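Local coordinates for HD domain protein (Enterococcus faecalis, PDB 4LRL) that hydrolyses deoxyribonucleoside triphosphates, probably including dGTP, and is switched on and off allosterically by bound nucleotides, at residues Glu96-Ile101 against Ile204-Met209; His90-Tyr95 against Ala130-Asp135; Ser355-Asn360 against Asp439-Phe444. One frame throughout, in Å; residues are numbered along the deposited sequence.

Interactions 1 and 2 are neighbours, their centres 9 Å apart, and both use helix 87-108: residues 90-95 pack on 130-135, and the next turns, 96-101, pack on 204-209. Together they supply the four protein ligands of one nickel ion. Interaction 2 brings His90, His134 and Asp135 to it, interaction 1 brings Asp207, and waters 1 and 2 complete its shell. The two contacts also meet directly, with Thr98 OG1 3.4 Å from Ala131 CB. Interaction 3 stands apart on the other side of the chain's centre, its nearest atoms about 17 Å from interaction 1 and about 23 Å from interaction 2. It lies near the nucleotide sites instead, with the Ser355 side chain about 8 Å from a bound dGTP.

Interaction 1: Glu96-Ile101 against Ile204-Met209; sequences EITRRI and IDADRM. With NI (nickel (II) ion), chain N.
Ile97 leans from helix 87-108 onto the first turn of helix 206-219, and its two branches find different partners. CG2 lies against the methyl group of Ala206, 3.9 Å from its CB. The longer branch, with CG1 anti to the carbonyl carbon (chi1 -64°) and the chain extended beyond it, carries CD1 past Ala206 O to Met209, where CD1 comes to 4.0 Å from Met209 CB. Ala206 is small enough to let the backbones close in, so that its CA sits 5.7 Å from Ile97 CA. Its methyl also presses on the Thr98 hydroxyl, CB to OG1 3.2 Å; the polar partner of that hydroxyl is Val94 O, one turn back in the same helix. No hydrogen bond crosses this contact.

All of this is inside the HD domain, and helix 206-219 is the one that supplies the last ligand of the H...HD...D metal signature. Asp207 points away from 96-101, and its OD2 binds nickel at 2.1 Å. Its other oxygen, OD1, accepts a hydrogen bond from water 1. Asp205 caps the start of the helix: OD2 takes a nearly straight bond from Arg208 N (2.7 Å, 168°) and a weak one from Asp207 N, which ties down the turn that carries the metal ligand.

Met209 bends at chi3 (-87°), bringing CE tip to tip with Ile101 CD1 at 4.1 Å. On the side of 96-101 turned from this packing, Glu96 is gripped by two arginines: Arg99 side-on, one nitrogen to each oxygen, and Arg100 with NE and NH1 both on OE1.

Interaction 2: His90-Tyr95 against Ala130-Asp135; sequences HSLGVY and AALLHD. With NI (nickel (II) ion), chain N.
Segments 90-95 and 130-135, on helices 87-108 and 124-133, approach most closely at Tyr95 and Ala131, CA to CA 4.9 Å, the methyl of Ala131 resting on the Tyr95 backbone. The metal site of the HD domain lies at the His90 end of one segment and the Asp135 end of the other: His90 gives the first histidine of the motif, and the adjacent His134 and Asp135 are the HD pair that names the family. His90 NE2, His134 NE2 and Asp135 OD2 each lie 2.2 Å from the nickel ion, and Asp207 and two waters complete its shell.

Asp135 OD2 sits at the edge of the His90 ring, with carboxylate and ring nearly coplanar, whereas the two imidazoles meet obliquely, planes at 66°. On its far nitrogen, ND1, His90 is held by Asp210. His134 has CG between its backbone N and carbonyl carbon (chi1 78°), which turns ND1 back to Ala131 O for a bent hydrogen bond of 2.8 Å (134°) that should fix the ring's rotation. Val94 CG1 makes a CH-pi contact over one face of this ring, 4.2 Å from its centroid; Asp135 CG lies over the opposite face.

Farther from the metal, Leu92 and Leu132 run side by side, CD2 to CD1 3.6 Å. Ser91 OG bonds to Arg87 O and accepts from water 3, which also donates to Leu132 O and takes the N-H of Asp135 at 2.8 Å from its N.

Interaction 3: Ser355-Asn360 against Asp439-Phe444; sequences SATFTN and DERFYF
Ala356 and Phe442 face each other as an antiparallel hydrogen-bonded pair, and their backbones satisfy one another fully. Ala356 N donates to Phe442 O at 3.0 Å, and Phe442 N returns an almost straight bond to Ala356 O (2.9 Å, 173°). The ladder runs on past the end of strand 354-357, where Phe358 N donates to Glu440 O at 3.0 Å. In this pair the return bond is missing: water 4 donates to Phe358 O at 3.0 Å and accepts from Glu440 N, bridging the two segments.

Ser355 with Tyr443 and Thr357 with Arg441 are the non-hydrogen-bonded pairs, so their backbone groups turn outward. Thr357 makes backbone hydrogen bonds with Gly474 and Leu476, Arg441 with Asn389, and Tyr443 with Ala387. Strand 441-444 lies between strands 354-357 and 387-389, antiparallel to both, in the HD-associated region. Lys354, a dGTP-binding residue just before Ser355, makes a backbone hydrogen bond with Phe444.

Ser355 OG lies between its backbone N and carbonyl carbon (chi1 66°), where Arg441 NH1 donates to it, a bent bond of 3.0 Å (139°) that leaves the guanidinium plane, while CB makes a CH-pi contact over the Tyr443 ring, 3.5 Å from its centroid. The Tyr443 hydroxyl bonds to Pro270 O. Thr357 CG2 lies over the centre of the Arg441 guanidinium, 3.5 Å from NH2, and its OG1 makes a weak hydrogen bond to Gly474 O. Asp439 is only a long partner for Arg441; its OD1 forms a salt bridge with Arg273. Glu440 CB rests over the Phe358 ring, 3.8 Å from its centroid, while the ring's CE2 edge reaches Phe442 CB, and helix 361-377 packs on both phenylalanines through Ile368.

Interaction 1: Glu96-Ile101 against Ile204-Met209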
loop_
_atom_site.group_PDB
_atom_site.type_symbol
_atom_site.label_atom_id
_atom_site.label_comp_id
_atom_site.label_asym_id
_atom_site.label_seq_id
_atom_site.Cartn_x
_atom_site.Cartn_y
_atom_site.Cartn_z
ATOM N N GLU C 96 -12.779 -4.666 17.787
ATOM C CA GLU C 96 -12.586 -5.599 16.682
ATOM C C GLU C 96 -11.355 -6.504 16.829
ATOM O O GLU C 96 -11.449 -7.714 16.613
ATOM C CB GLU C 96 -12.556 -4.872 15.330
ATOM C CG GLU C 96 -12.328 -5.808 14.128
ATOM C CD GLU C 96 -13.430 -6.856 13.924
ATOM O OE1 GLU C 96 -13.221 -7.762 13.085
ATOM O OE2 GLU C 96 -14.509 -6.780 14.564
ATOM N N ILE C 97 -10.215 -5.912 17.179
ATOM C CA ILE C 97 -8.979 -6.672 17.375
ATOM C C ILE C 97 -9.179 -7.710 18.488
ATOM O O ILE C 97 -8.774 -8.859 18.345
ATOM C CB ILE C 97 -7.782 -5.744 17.702
ATOM C CG1 ILE C 97 -7.479 -4.810 16.504
ATOM C CG2 ILE C 97 -6.558 -6.562 18.141
ATOM C CD1 ILE C 97 -6.245 -3.909 16.689
ATOM N N THR C 98 -9.836 -7.291 19.568
ATOM C CA THR C 98 -10.129 -8.133 20.728
ATOM C C THR C 98 -11.037 -9.296 20.325
ATOM O O THR C 98 -10.841 -10.433 20.772
ATOM C CB THR C 98 -10.800 -7.301 21.848
ATOM O OG1 THR C 98 -9.906 -6.270 22.274
ATOM C CG2 THR C 98 -11.132 -8.151 23.044
ATOM N N ARG C 99 -12.017 -9.010 19.467
ATOM C CA ARG C 99 -12.912 -10.051 18.970
ATOM C C ARG C 99 -12.128 -11.072 18.149
ATOM O O ARG C 99 -12.337 -12.277 18.277
ATOM C CB ARG C 99 -14.059 -9.451 18.159
ATOM C CG ARG C 99 -15.090 -10.466 17.699
ATOM C CD ARG C 99 -15.926 -9.930 16.547
ATOM N NE ARG C 99 -15.174 -9.748 15.307
ATOM C CZ ARG C 99 -14.779 -10.725 14.482
ATOM N NH1 ARG C 99 -15.051 -12.003 14.746
ATOM N NH2 ARG C 99 -14.103 -10.417 13.371
ATOM N N ARG C 100 -11.201 -10.594 17.326
ATOM C CA ARG C 100 -10.399 -11.508 16.508
ATOM C C ARG C 100 -9.534 -12.406 17.381
ATOM O O ARG C 100 -9.406 -13.600 17.097
ATOM C CB ARG C 100 -9.575 -10.744 15.472
ATOM C CG ARG C 100 -10.453 -10.132 14.391
ATOM C CD ARG C 100 -9.702 -9.249 13.429
ATOM N NE ARG C 100 -10.653 -8.482 12.617
ATOM C CZ ARG C 100 -10.344 -7.731 11.557
ATOM N NH1 ARG C 100 -11.307 -7.085 10.912
ATOM N NH2 ARG C 100 -9.086 -7.628 11.135
ATOM N N ILE C 101 -8.979 -11.836 18.454
ATOM C CA ILE C 101 -8.133 -12.586 19.395
ATOM C C ILE C 101 -8.922 -13.658 20.150
ATOM O O ILE C 101 -8.472 -14.797 20.250
ATOM C CB ILE C 101 -7.390 -11.647 20.402
ATOM C CG1 ILE C 101 -6.509 -10.664 19.633
ATOM C CG2 ILE C 101 -6.549 -12.462 21.394
ATOM C CD1 ILE C 101 -5.824 -9.610 20.481
ATOM N N ILE C 204 1.590 -5.024 24.878
ATOM C CA ILE C 204 1.231 -5.400 23.512
ATOM C C ILE C 204 -0.224 -5.863 23.496
ATOM O O ILE C 204 -0.519 -7.053 23.518
ATOM C CB ILE C 204 2.216 -6.488 22.960
ATOM C CG1 ILE C 204 1.863 -6.901 21.520
ATOM C CG2 ILE C 204 2.307 -7.683 23.922
ATOM C CD1 ILE C 204 2.985 -7.650 20.811
ATOM N N ASP C 205 -1.137 -4.908 23.490
ATOM C CA ASP C 205 -2.553 -5.194 23.672
ATOM C C ASP C 205 -3.384 -4.631 22.508
ATOM O O ASP C 205 -2.850 -3.931 21.634
ATOM C CB ASP C 205 -3.018 -4.586 24.996
ATOM C CG ASP C 205 -2.741 -3.092 25.077
ATOM O OD1 ASP C 205 -2.071 -2.664 26.031
ATOM O OD2 ASP C 205 -3.166 -2.346 24.162
ATOM N N ALA C 206 -4.687 -4.913 22.527
ATOM C CA ALA C 206 -5.597 -4.521 21.461
ATOM C C ALA C 206 -5.689 -2.999 21.307
ATOM O O ALA C 206 -5.952 -2.489 20.214
ATOM C CB ALA C 206 -6.964 -5.114 21.704
ATOM N N ASP C 207 -5.442 -2.295 22.412
ATOM C CA ASP C 207 -5.509 -0.836 22.475
ATOM C C ASP C 207 -4.321 -0.233 21.716
ATOM O O ASP C 207 -4.494 0.531 20.765
ATOM C CB ASP C 207 -5.532 -0.401 23.962
ATOM C CG ASP C 207 -5.680 1.106 24.159
ATOM O OD1 ASP C 207 -5.544 1.560 25.309
ATOM O OD2 ASP C 207 -5.934 1.849 23.199
ATOM N N ARG C 208 -3.117 -0.595 22.134
ATOM C CA ARG C 208 -1.902 -0.167 21.448
ATOM C C ARG C 208 -1.901 -0.587 19.977
ATOM O O ARG C 208 -1.558 0.216 19.098
ATOM C CB ARG C 208 -0.663 -0.715 22.161
ATOM C CG ARG C 208 -0.557 -0.316 23.631
ATOM C CD ARG C 208 0.595 -1.046 24.234
ATOM N NE ARG C 208 0.788 -0.862 25.672
ATOM C CZ ARG C 208 1.440 0.158 26.220
ATOM N NH1 ARG C 208 1.610 0.204 27.538
ATOM N NH2 ARG C 208 1.934 1.128 25.454
ATOM N N MET C 209 -2.312 -1.824 19.705
ATOM C CA MET C 209 -2.293 -2.333 18.332
ATOM C C MET C 209 -3.206 -1.514 17.410
ATOM O O MET C 209 -2.818 -1.165 16.301
ATOM C CB MET C 209 -2.609 -3.833 18.279
ATOM C CG MET C 209 -1.499 -4.704 18.888
ATOM S SD MET C 209 -1.588 -6.442 18.413
ATOM C CE MET C 209 -2.685 -7.110 19.659
HETATM NI NI NI N . -7.388 3.372 23.451
HETATM O O HOH W 1 -6.245 4.150 25.086
HETATM O O HOH W 2 -6.236 5.385 22.770
#

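Interaction 2: His90-Tyr95 against Ala130-Asp135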
loop_
_atom_site.group_PDB
_atom_site.type_symbol
_atom_site.label_atom_id
_atom_site.label_comp_id
_atom_site.label_asym_id
_atom_site.label_seq_id
_atom_site.Cartn_x
_atom_site.Cartn_y
_atom_site.Cartn_z
ATOM N N HIS C 90 -11.558 4.513 16.937
ATOM C CA HIS C 90 -10.537 3.784 17.690
ATOM C C HIS C 90 -11.156 2.757 18.642
ATOM O O HIS C 90 -10.653 1.637 18.763
ATOM C CB HIS C 90 -9.605 4.736 18.456
ATOM C CG HIS C 90 -8.768 4.048 19.499
ATOM N ND1 HIS C 90 -7.777 3.138 19.183
ATOM C CD2 HIS C 90 -8.776 4.138 20.851
ATOM C CE1 HIS C 90 -7.216 2.694 20.294
ATOM N NE2 HIS C 90 -7.806 3.283 21.321
ATOM N N SER C 91 -12.250 3.137 19.300
ATOM C CA SER C 91 -12.942 2.252 20.231
ATOM C C SER C 91 -13.483 1.012 19.515
ATOM O O SER C 91 -13.317 -0.106 20.010
ATOM C CB SER C 91 -14.057 2.994 20.967
ATOM O OG SER C 91 -13.507 3.954 21.855
ATOM N N LEU C 92 -14.097 1.204 18.346
ATOM C CA LEU C 92 -14.578 0.065 17.564
ATOM C C LEU C 92 -13.417 -0.794 17.090
ATOM O O LEU C 92 -13.551 -2.007 17.001
ATOM C CB LEU C 92 -15.433 0.503 16.363
ATOM C CG LEU C 92 -16.731 1.305 16.534
ATOM C CD1 LEU C 92 -17.644 1.051 15.353
ATOM C CD2 LEU C 92 -17.496 1.013 17.802
ATOM N N GLY C 93 -12.280 -0.159 16.800
ATOM C CA GLY C 93 -11.083 -0.869 16.360
ATOM C C GLY C 93 -10.569 -1.807 17.440
ATOM O O GLY C 93 -10.262 -2.980 17.177
ATOM N N VAL C 94 -10.474 -1.286 18.658
ATOM C CA VAL C 94 -9.973 -2.056 19.796
ATOM C C VAL C 94 -10.907 -3.222 20.052
ATOM O O VAL C 94 -10.457 -4.337 20.247
ATOM C CB VAL C 94 -9.805 -1.166 21.051
ATOM C CG1 VAL C 94 -9.322 -1.986 22.274
ATOM C CG2 VAL C 94 -8.837 -0.058 20.745
ATOM N N TYR C 95 -12.216 -2.964 19.985
ATOM C CA TYR C 95 -13.216 -4.026 20.096
ATOM C C TYR C 95 -12.990 -5.098 19.028
ATOM O O TYR C 95 -13.006 -6.291 19.322
ATOM C CB TYR C 95 -14.645 -3.469 19.996
ATOM C CG TYR C 95 -15.627 -4.513 19.486
ATOM C CD1 TYR C 95 -16.160 -5.470 20.347
ATOM C CD2 TYR C 95 -15.976 -4.576 18.129
ATOM C CE1 TYR C 95 -17.037 -6.451 19.882
ATOM C CE2 TYR C 95 -16.852 -5.564 17.653
ATOM C CZ TYR C 95 -17.379 -6.491 18.543
ATOM O OH TYR C 95 -18.245 -7.460 18.107
ATOM N N ALA C 130 -15.284 -4.467 27.851
ATOM C CA ALA C 130 -14.115 -3.693 28.297
ATOM C C ALA C 130 -13.307 -3.098 27.142
ATOM O O ALA C 130 -12.819 -1.975 27.253
ATOM C CB ALA C 130 -13.233 -4.506 29.193
ATOM N N ALA C 131 -13.183 -3.837 26.041
ATOM C CA ALA C 131 -12.478 -3.340 24.859
ATOM C C ALA C 131 -13.189 -2.139 24.230
ATOM O O ALA C 131 -12.561 -1.144 23.886
ATOM C CB ALA C 131 -12.320 -4.439 23.842
ATOM N N LEU C 132 -14.506 -2.235 24.094
ATOM C CA LEU C 132 -15.285 -1.161 23.516
ATOM C C LEU C 132 -15.287 0.103 24.388
ATOM O O LEU C 132 -15.244 1.238 23.878
ATOM C CB LEU C 132 -16.712 -1.638 23.256
ATOM C CG LEU C 132 -17.600 -0.657 22.490
ATOM C CD1 LEU C 132 -16.997 -0.359 21.100
ATOM C CD2 LEU C 132 -19.006 -1.206 22.391
ATOM N N LEU C 133 -15.329 -0.097 25.700
ATOM C CA LEU C 133 -15.550 1.000 26.636
ATOM C C LEU C 133 -14.267 1.561 27.228
ATOM O O LEU C 133 -14.332 2.494 28.035
ATOM C CB LEU C 133 -16.476 0.545 27.771
ATOM C CG LEU C 133 -17.902 0.128 27.411
ATOM C CD1 LEU C 133 -18.549 -0.541 28.608
ATOM C CD2 LEU C 133 -18.721 1.327 26.922
ATOM N N HIS C 134 -13.113 1.019 26.830
ATOM C CA HIS C 134 -11.841 1.337 27.512
ATOM C C HIS C 134 -11.509 2.840 27.580
ATOM O O HIS C 134 -10.854 3.286 28.501
ATOM C CB HIS C 134 -10.659 0.527 26.936
ATOM C CG HIS C 134 -10.135 1.056 25.630
ATOM N ND1 HIS C 134 -10.870 1.035 24.459
ATOM C CD2 HIS C 134 -8.944 1.622 25.314
ATOM C CE1 HIS C 134 -10.157 1.570 23.484
ATOM N NE2 HIS C 134 -8.986 1.938 23.975
ATOM N N ASP C 135 -11.990 3.607 26.612
ATOM C CA ASP C 135 -11.640 5.022 26.488
ATOM C C ASP C 135 -12.847 5.933 26.648
ATOM O O ASP C 135 -12.768 7.122 26.329
ATOM C CB ASP C 135 -11.018 5.285 25.116
ATOM C CG ASP C 135 -9.547 4.921 25.051
ATOM O OD1 ASP C 135 -8.881 4.760 26.107
ATOM O OD2 ASP C 135 -9.050 4.799 23.913
HETATM NI NI NI N . -7.388 3.372 23.451
HETATM O O HOH W 3 -13.738 3.268 24.496
HETATM O O HOH W 1 -6.245 4.150 25.086
HETATM O O HOH W 2 -6.236 5.385 22.770
#

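Interaction 3: Ser355-Asn360 against Asp439-Phe444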
loop_
_atom_site.group_PDB
_atom_site.type_symbol
_atom_site.label_atom_id
_atom_site.label_comp_id
_atom_site.label_asym_id
_atom_site.label_seq_id
_atom_site.Cartn_x
_atom_site.Cartn_y
_atom_site.Cartn_z
ATOM N N SER C 355 9.993 26.126 19.343
ATOM C CA SER C 355 10.745 25.528 20.451
ATOM C C SER C 355 12.200 25.205 20.126
ATOM O O SER C 355 12.583 25.054 18.967
ATOM C CB SER C 355 10.067 24.256 20.954
ATOM O OG SER C 355 10.097 23.241 19.960
ATOM N N ALA C 356 12.999 25.085 21.180
ATOM C CA ALA C 356 14.386 24.662 21.067
ATOM C C ALA C 356 14.634 23.604 22.128
ATOM O O ALA C 356 14.120 23.698 23.239
ATOM C CB ALA C 356 15.333 25.857 21.258
ATOM N N THR C 357 15.413 22.588 21.787
ATOM C CA THR C 357 15.768 21.561 22.767
ATOM C C THR C 357 16.824 22.069 23.739
ATOM O O THR C 357 17.538 23.033 23.446
ATOM C CB THR C 357 16.332 20.314 22.090
ATOM O OG1 THR C 357 17.437 20.695 21.265
ATOM C CG2 THR C 357 15.273 19.649 21.246
ATOM N N PHE C 358 16.896 21.428 24.898
ATOM C CA PHE C 358 18.013 21.591 25.823
ATOM C C PHE C 358 18.146 20.276 26.579
ATOM O O PHE C 358 17.177 19.526 26.672
ATOM C CB PHE C 358 17.826 22.802 26.756
ATOM C CG PHE C 358 16.668 22.679 27.696
ATOM C CD1 PHE C 358 16.848 22.163 28.975
ATOM C CD2 PHE C 358 15.398 23.088 27.312
ATOM C CE1 PHE C 358 15.772 22.049 29.850
ATOM C CE2 PHE C 358 14.316 22.976 28.180
ATOM C CZ PHE C 358 14.505 22.460 29.454
ATOM N N THR C 359 19.333 19.970 27.088
ATOM C CA THR C 359 19.557 18.627 27.640
ATOM C C THR C 359 19.409 18.536 29.157
ATOM O O THR C 359 18.936 17.521 29.682
ATOM C CB THR C 359 20.903 17.991 27.174
ATOM O OG1 THR C 359 21.894 19.012 27.009
ATOM C CG2 THR C 359 20.720 17.251 25.847
ATOM N N ASN C 360 19.788 19.603 29.851
ATOM C CA ASN C 360 19.750 19.617 31.301
ATOM C C ASN C 360 19.077 20.885 31.809
ATOM O O ASN C 360 19.523 22.001 31.522
ATOM C CB ASN C 360 21.168 19.469 31.861
ATOM C CG ASN C 360 21.232 19.619 33.372
ATOM O OD1 ASN C 360 20.211 19.617 34.064
ATOM N ND2 ASN C 360 22.449 19.743 33.894
ATOM N N ASP C 439 12.825 14.023 25.539
ATOM C CA ASP C 439 13.542 15.280 25.344
ATOM C C ASP C 439 13.267 16.332 26.431
ATOM O O ASP C 439 12.732 16.022 27.496
ATOM C CB ASP C 439 13.267 15.849 23.947
ATOM C CG ASP C 439 11.805 16.221 23.731
ATOM O OD1 ASP C 439 11.340 16.081 22.584
ATOM O OD2 ASP C 439 11.118 16.653 24.678
ATOM N N GLU C 440 13.677 17.565 26.156
ATOM C CA GLU C 440 13.284 18.731 26.933
ATOM C C GLU C 440 13.200 19.884 25.947
ATOM O O GLU C 440 14.164 20.167 25.230
ATOM C CB GLU C 440 14.310 19.079 28.029
ATOM C CG GLU C 440 14.507 18.056 29.146
ATOM C CD GLU C 440 13.325 17.954 30.097
ATOM O OE1 GLU C 440 12.672 18.988 30.370
ATOM O OE2 GLU C 440 13.060 16.831 30.581
ATOM N N ARG C 441 12.053 20.545 25.909
ATOM C CA ARG C 441 11.896 21.705 25.038
ATOM C C ARG C 441 11.493 22.992 25.748
ATOM O O ARG C 441 10.754 22.976 26.739
ATOM C CB ARG C 441 10.925 21.401 23.903
ATOM C CG ARG C 441 11.587 20.670 22.766
ATOM C CD ARG C 441 10.603 20.222 21.687
ATOM N NE ARG C 441 11.315 19.375 20.741
ATOM C CZ ARG C 441 12.043 19.830 19.728
ATOM N NH1 ARG C 441 12.143 21.135 19.499
ATOM N NH2 ARG C 441 12.670 18.971 18.943
ATOM N N PHE C 442 11.996 24.101 25.217
ATOM C CA PHE C 442 11.596 25.431 25.633
ATOM C C PHE C 442 10.806 26.086 24.498
ATOM O O PHE C 442 11.273 26.170 23.357
ATOM C CB PHE C 442 12.832 26.252 26.007
ATOM C CG PHE C 442 12.538 27.686 26.306
ATOM C CD1 PHE C 442 11.709 28.035 27.374
ATOM C CD2 PHE C 442 13.095 28.693 25.527
ATOM C CE1 PHE C 442 11.429 29.371 27.660
ATOM C CE2 PHE C 442 12.836 30.045 25.807
ATOM C CZ PHE C 442 11.999 30.386 26.877
ATOM N N TYR C 443 9.598 26.535 24.809
ATOM C CA TYR C 443 8.700 27.022 23.785
ATOM C C TYR C 443 8.632 28.530 23.848
ATOM O O TYR C 443 8.655 29.102 24.925
ATOM C CB TYR C 443 7.310 26.391 23.945
ATOM C CG TYR C 443 7.218 25.002 23.359
ATOM C CD1 TYR C 443 7.501 23.869 24.127
ATOM C CD2 TYR C 443 6.862 24.823 22.028
ATOM C CE1 TYR C 443 7.417 22.574 23.568
ATOM C CE2 TYR C 443 6.787 23.550 21.461
ATOM C CZ TYR C 443 7.066 22.434 22.233
ATOM O OH TYR C 443 6.980 21.191 21.642
ATOM N N PHE C 444 8.544 29.170 22.686
ATOM C CA PHE C 444 8.552 30.638 22.607
ATOM C C PHE C 444 7.860 31.093 21.332
ATOM O O PHE C 444 7.739 30.303 20.381
ATOM C CB PHE C 444 9.987 31.178 22.644
ATOM C CG PHE C 444 10.920 30.507 21.673
ATOM C CD1 PHE C 444 11.029 30.964 20.355
ATOM C CD2 PHE C 444 11.693 29.417 22.071
ATOM C CE1 PHE C 444 11.901 30.344 19.447
ATOM C CE2 PHE C 444 12.563 28.787 21.174
ATOM C CZ PHE C 444 12.666 29.253 19.859
HETATM O O HOH W 4 16.138 17.551 24.625
#